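Protein phosphotransferase ChpT (Brucella abortus, PDB 4QPK) relays phosphoryl groups as a homodimeric histidine phosphotransferase in the phosphorelay that controls growth, division and intracellular survival of the bacterium. Local coordinates at residues 112-117 and 137-142; 159-164 and 182-187. All blocks are in the same frame, centred on the assembly; numbering follows the deposited sequence.

In the fold
Both contacts belong to the C-terminal domain, which resembles the catalytic and ATP-binding domain of histidine kinases but lacks regions required for ATP binding. Helix 144-160 joins them along the chain: it follows strand 141-143 of contact 1, and its last turn opens contact 2. Their centres lie 25 Å apart, and their nearest atoms about 11 Å. Contact 1 is a small two-strand sheet near the surface, rich in backbone hydrogen bonds and closed by a salt bridge; Ile113 and Leu142 form its buried side. Contact 2, at the C-terminal end of the central strand 178-185, is nearly all apolar, with Ala160, Ile161, Val184 and Gly164 buried and the exposed Arg163 and Arg187 beside them.

Contact 1: 112-117 and 137-142; sequences QIDTGD and GARVLL. With PO4 (phosphate ion), chain G.
Ile113 and Leu142 form the hydrogen-bonded pair of a short antiparallel ladder: Ile113 N gives to Leu142 O at 2.9 Å, and Leu142 N returns a bond to Ile113 O at 3.1 Å. Asp114 and Leu141 are the adjoining non-hydrogen-bonded pair. Thr115, already in the helix, carries the pairing onward, its N bonded to Val140 O at 2.9 Å. Its side chain answers in the other direction: with chi1 of 60°, Thr115 OG1 sits between its backbone N and carbonyl carbon and there accepts from Val140 N at 2.9 Å. A water links the same hydroxyl to Gly137 O.

The charged pair is Asp114 and Arg139. Arg139, extended from CG to NE, presents NE and NH2 side-on to the carboxylate, the two planes 30° apart. Arg139 NE meets the syn lone pair of Asp114 OD1 at 3.0 Å, almost in the guanidinium plane, whereas Arg139 NH2 reaches Asp114 OD2 at 2.9 Å from above the carboxylate plane. Asp114 OD1 also takes Gly116 N on its anti side at 2.7 Å, the N-cap bond of helix 115-126. One carboxylate thus caps the helix and anchors the loop.

Apolar contacts flank these bonds: Leu141 CD2 lies 3.8 Å from Asp114 CB, and Val140 CG1 rests against the Thr115 methyl. Gln112, at the outer end, holds a phosphate ion, probably from the crystallisation liquor, through its backbone N and NE2.

On the buried face, Ile113 packs on Lys144, Val147 and Lys148 of helix 144-160, while Leu142 reaches Val147 and also Pro178 and Phe180 of strand 178-185.

Contact 2: 159-164 and 182-187; sequences GAIPRG and ITVKGR
The C-terminal end of helix 144-160 and the type I turn that follows, Ile161 to Gly164, pack against the C-terminal end of strand 178-185, the central strand of the mixed sheet of the kinase-like domain. The turn is closed by Gly164 N bonding to Ile161 O at 2.9 Å.

Ile161 and Val184 carry the packing, their side chains crossing at a slant. CG2 of Ile161 meets Val184 CB at 3.9 Å and runs on over the backbone, 3.7 Å from Lys185 C. The other branch of Ile161 starts between the backbone N and the carbonyl carbon (chi1 42°), and from there CD1 comes to 4.0 Å from Val184 CB. The isoleucine thereby spreads both branches over the valine and the peptide that follows Lys185. In Val184 chi1 of -66° turns CG1 beside the backbone N, alongside Ile161 CD1, and puts Val184 CG2 between the N and the carbonyl carbon, where it touches Ala160 CB at 4.0 Å. Farther out, Gly164 O approaches Gly186 CA at 3.4 Å in a CA-H...O contact.

Neighbouring residues complete the core: Pro131 and Leu189 touch Ile161, and Val184 packs on Leu167 of strand 166-173 and Ile238 of strand 238-242. Lys185 leaves the backbone on the side away from the turn, and its NZ forms a salt bridge with Asp237 OD2.

The helix end has a backbone hydrogen bond from Ala160 to Arg190, but between these two segments methyl groups over a strand backbone imply that fit and burial probably count for more than directional bonds.

Contact 1: 112-117 and 137-142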
loop_
_atom_site.group_PDB
_atom_site.type_symbol
_atom_site.label_atom_id
_atom_site.label_comp_id
_atom_site.label_asym_id
_atom_site.label_seq_id
_atom_site.Cartn_x
_atom_site.Cartn_y
_atom_site.Cartn_z
ATOM N N GLN B 112 15.156 -5.134 -12.910
ATOM C CA GLN B 112 15.641 -3.744 -13.085
ATOM C C GLN B 112 14.554 -2.658 -12.990
ATOM O O GLN B 112 13.379 -2.927 -13.233
ATOM C CB GLN B 112 16.359 -3.574 -14.423
ATOM C CG GLN B 112 17.592 -4.461 -14.592
ATOM C CD GLN B 112 18.298 -4.228 -15.920
ATOM O OE1 GLN B 112 19.339 -3.575 -15.970
ATOM N NE2 GLN B 112 17.733 -4.758 -16.993
ATOM N N ILE B 113 14.976 -1.433 -12.676
ATOM C CA ILE B 113 14.118 -0.240 -12.774
ATOM C C ILE B 113 14.827 0.847 -13.596
ATOM O O ILE B 113 16.040 1.050 -13.476
ATOM C CB ILE B 113 13.727 0.313 -11.374
ATOM C CG1 ILE B 113 12.814 -0.689 -10.645
ATOM C CG2 ILE B 113 12.987 1.638 -11.505
ATOM C CD1 ILE B 113 12.566 -0.352 -9.160
ATOM N N ASP B 114 14.062 1.503 -14.460
ATOM C CA ASP B 114 14.519 2.626 -15.265
ATOM C C ASP B 114 14.549 3.879 -14.384
ATOM O O ASP B 114 13.520 4.256 -13.829
ATOM C CB ASP B 114 13.564 2.794 -16.457
ATOM C CG ASP B 114 14.037 3.812 -17.484
ATOM O OD1 ASP B 114 14.645 4.827 -17.122
ATOM O OD2 ASP B 114 13.804 3.569 -18.690
ATOM N N THR B 115 15.701 4.533 -14.237
ATOM C CA THR B 115 15.741 5.728 -13.376
ATOM C C THR B 115 14.936 6.885 -13.976
ATOM O O THR B 115 14.636 7.851 -13.275
ATOM C CB THR B 115 17.196 6.233 -13.085
ATOM O OG1 THR B 115 17.863 6.580 -14.302
ATOM C CG2 THR B 115 18.003 5.166 -12.333
ATOM N N GLY B 116 14.593 6.801 -15.259
ATOM C CA GLY B 116 13.704 7.788 -15.855
ATOM C C GLY B 116 12.326 7.726 -15.197
ATOM O O GLY B 116 11.683 8.748 -14.952
ATOM N N ASP B 117 11.856 6.517 -14.913
ATOM C CA ASP B 117 10.580 6.363 -14.200
ATOM C C ASP B 117 10.702 6.872 -12.769
ATOM O O ASP B 117 9.774 7.487 -12.227
ATOM C CB ASP B 117 10.138 4.896 -14.195
ATOM C CG ASP B 117 9.735 4.404 -15.571
ATOM O OD1 ASP B 117 9.184 5.209 -16.359
ATOM O OD2 ASP B 117 9.955 3.208 -15.860
ATOM N N GLY B 137 21.593 13.556 -13.534
ATOM C CA GLY B 137 22.196 12.265 -13.808
ATOM C C GLY B 137 21.533 11.523 -14.952
ATOM O O GLY B 137 20.321 11.594 -15.139
ATOM N N ALA B 138 22.348 10.779 -15.691
ATOM C CA ALA B 138 21.920 10.055 -16.883
ATOM C C ALA B 138 20.860 9.001 -16.583
ATOM O O ALA B 138 20.945 8.296 -15.580
ATOM C CB ALA B 138 23.120 9.404 -17.554
ATOM N N ARG B 139 19.864 8.916 -17.459
ATOM C CA ARG B 139 18.859 7.861 -17.394
ATOM C C ARG B 139 19.517 6.484 -17.575
ATOM O O ARG B 139 20.252 6.268 -18.537
ATOM C CB ARG B 139 17.800 8.098 -18.477
ATOM C CG ARG B 139 16.673 7.089 -18.500
ATOM C CD ARG B 139 15.728 7.379 -19.637
ATOM N NE ARG B 139 14.625 6.428 -19.670
ATOM C CZ ARG B 139 13.750 6.355 -20.660
ATOM N NH1 ARG B 139 13.865 7.180 -21.699
ATOM N NH2 ARG B 139 12.772 5.463 -20.608
ATOM N N VAL B 140 19.246 5.548 -16.666
ATOM C CA VAL B 140 19.938 4.264 -16.677
ATOM C C VAL B 140 19.055 3.150 -16.103
ATOM O O VAL B 140 18.227 3.405 -15.235
ATOM C CB VAL B 140 21.267 4.361 -15.869
ATOM C CG1 VAL B 140 20.989 4.774 -14.422
ATOM C CG2 VAL B 140 22.030 3.057 -15.917
ATOM N N LEU B 141 19.204 1.926 -16.610
ATOM C CA LEU B 141 18.595 0.765 -15.973
ATOM C C LEU B 141 19.497 0.237 -14.860
ATOM O O LEU B 141 20.665 -0.050 -15.101
ATOM C CB LEU B 141 18.320 -0.336 -17.007
ATOM C CG LEU B 141 17.227 -0.026 -18.028
ATOM C CD1 LEU B 141 17.280 -1.021 -19.179
ATOM C CD2 LEU B 141 15.879 -0.142 -17.325
ATOM N N LEU B 142 18.959 0.119 -13.645
ATOM C CA LEU B 142 19.730 -0.365 -12.485
ATOM C C LEU B 142 18.959 -1.473 -11.781
ATOM O O LEU B 142 17.752 -1.592 -11.987
ATOM C CB LEU B 142 20.021 0.785 -11.510
ATOM C CG LEU B 142 20.977 1.889 -11.976
ATOM C CD1 LEU B 142 21.048 3.026 -10.962
ATOM C CD2 LEU B 142 22.387 1.326 -12.248
HETATM P P PO4 G . 14.158 -6.791 -16.519
HETATM O O1 PO4 G . 15.526 -6.646 -17.167
HETATM O O2 PO4 G . 13.087 -6.976 -17.568
HETATM O O3 PO4 G . 14.198 -8.027 -15.653
HETATM O O4 PO4 G . 13.836 -5.582 -15.688
HETATM O O HOH W 1 20.932 -3.346 -13.961
HETATM O O HOH W 2 18.137 9.424 -14.129
#

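Contact 2: 159-164 and 182-187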
loop_
_atom_site.group_PDB
_atom_site.type_symbol
_atom_site.label_atom_id
_atom_site.label_comp_id
_atom_site.label_asym_id
_atom_site.label_seq_id
_atom_site.Cartn_x
_atom_site.Cartn_y
_atom_site.Cartn_z
ATOM N N GLY B 159 12.838 14.407 5.158
ATOM C CA GLY B 159 12.688 14.431 6.604
ATOM C C GLY B 159 13.747 15.267 7.305
ATOM O O GLY B 159 13.542 15.734 8.427
ATOM N N ALA B 160 14.882 15.461 6.643
ATOM C CA ALA B 160 16.016 16.171 7.246
ATOM C C ALA B 160 15.861 17.693 7.166
ATOM O O ALA B 160 16.582 18.432 7.849
ATOM C CB ALA B 160 17.327 15.737 6.585
ATOM N N ILE B 161 14.935 18.161 6.331
ATOM C CA ILE B 161 14.655 19.599 6.228
ATOM C C ILE B 161 13.159 19.863 6.445
ATOM O O ILE B 161 12.435 20.205 5.513
ATOM C CB ILE B 161 15.107 20.187 4.866
ATOM C CG1 ILE B 161 14.752 19.252 3.706
ATOM C CG2 ILE B 161 16.617 20.457 4.870
ATOM C CD1 ILE B 161 14.953 19.896 2.338
ATOM N N PRO B 162 12.702 19.709 7.696
ATOM C CA PRO B 162 11.269 19.780 8.008
ATOM C C PRO B 162 10.664 21.170 7.821
ATOM O O PRO B 162 9.440 21.277 7.750
ATOM C CB PRO B 162 11.211 19.339 9.472
ATOM C CG PRO B 162 12.543 19.675 10.017
ATOM C CD PRO B 162 13.514 19.442 8.897
ATOM N N ARG B 163 11.486 22.211 7.721
ATOM C CA ARG B 163 10.945 23.536 7.449
ATOM C C ARG B 163 11.156 23.926 5.987
ATOM O O ARG B 163 11.018 25.089 5.621
ATOM C CB ARG B 163 11.572 24.584 8.376
ATOM C CG ARG B 163 11.206 24.398 9.847
ATOM C CD ARG B 163 10.987 25.747 10.532
ATOM N NE ARG B 163 10.031 25.652 11.635
ATOM C CZ ARG B 163 10.355 25.730 12.922
ATOM N NH1 ARG B 163 11.611 25.964 13.275
ATOM N NH2 ARG B 163 9.416 25.634 13.855
ATOM N N GLY B 164 11.470 22.944 5.151
ATOM C CA GLY B 164 11.660 23.195 3.736
ATOM C C GLY B 164 13.089 23.530 3.374
ATOM O O GLY B 164 14.002 23.381 4.188
ATOM N N ILE B 182 22.320 12.654 -2.231
ATOM C CA ILE B 182 21.151 13.451 -1.886
ATOM C C ILE B 182 21.599 14.558 -0.946
ATOM O O ILE B 182 22.052 14.291 0.174
ATOM C CB ILE B 182 20.049 12.589 -1.226
ATOM C CG1 ILE B 182 19.317 11.763 -2.286
ATOM C CG2 ILE B 182 19.017 13.457 -0.542
ATOM C CD1 ILE B 182 20.065 10.530 -2.751
ATOM N N THR B 183 21.493 15.794 -1.417
ATOM C CA THR B 183 21.966 16.948 -0.662
ATOM C C THR B 183 20.811 17.852 -0.255
ATOM O O THR B 183 20.057 18.325 -1.108
ATOM C CB THR B 183 22.984 17.772 -1.481
ATOM O OG1 THR B 183 24.033 16.915 -1.946
ATOM C CG2 THR B 183 23.583 18.873 -0.604
ATOM N N VAL B 184 20.661 18.076 1.047
ATOM C CA VAL B 184 19.598 18.947 1.530
ATOM C C VAL B 184 20.121 20.181 2.269
ATOM O O VAL B 184 21.129 20.135 2.981
ATOM C CB VAL B 184 18.602 18.187 2.446
ATOM C CG1 VAL B 184 17.847 17.132 1.636
ATOM C CG2 VAL B 184 19.315 17.544 3.630
ATOM N N LYS B 185 19.421 21.284 2.042
ATOM C CA LYS B 185 19.682 22.576 2.680
ATOM C C LYS B 185 18.368 23.195 3.080
ATOM O O LYS B 185 17.392 23.084 2.350
ATOM C CB LYS B 185 20.438 23.505 1.732
ATOM C CG LYS B 185 21.868 23.127 1.643
ATOM C CD LYS B 185 22.529 23.444 0.334
ATOM C CE LYS B 185 23.920 22.872 0.452
ATOM N NZ LYS B 185 24.685 22.494 -0.707
ATOM N N GLY B 186 18.342 23.858 4.232
ATOM C CA GLY B 186 17.138 24.532 4.682
ATOM C C GLY B 186 17.336 25.158 6.049
ATOM O O GLY B 186 18.330 24.874 6.717
ATOM N N ARG B 187 16.378 25.973 6.484
ATOM C CA ARG B 187 16.519 26.697 7.746
ATOM C C ARG B 187 16.601 25.730 8.925
ATOM O O ARG B 187 17.306 25.991 9.905
ATOM C CB ARG B 187 15.370 27.683 7.952
ATOM C CG ARG B 187 15.426 28.387 9.306
ATOM C CD ARG B 187 14.287 29.382 9.520
ATOM N NE ARG B 187 13.740 29.888 8.266
ATOM C CZ ARG B 187 13.329 31.140 8.085
ATOM N NH1 ARG B 187 13.414 32.018 9.075
ATOM N NH2 ARG B 187 12.847 31.516 6.909
#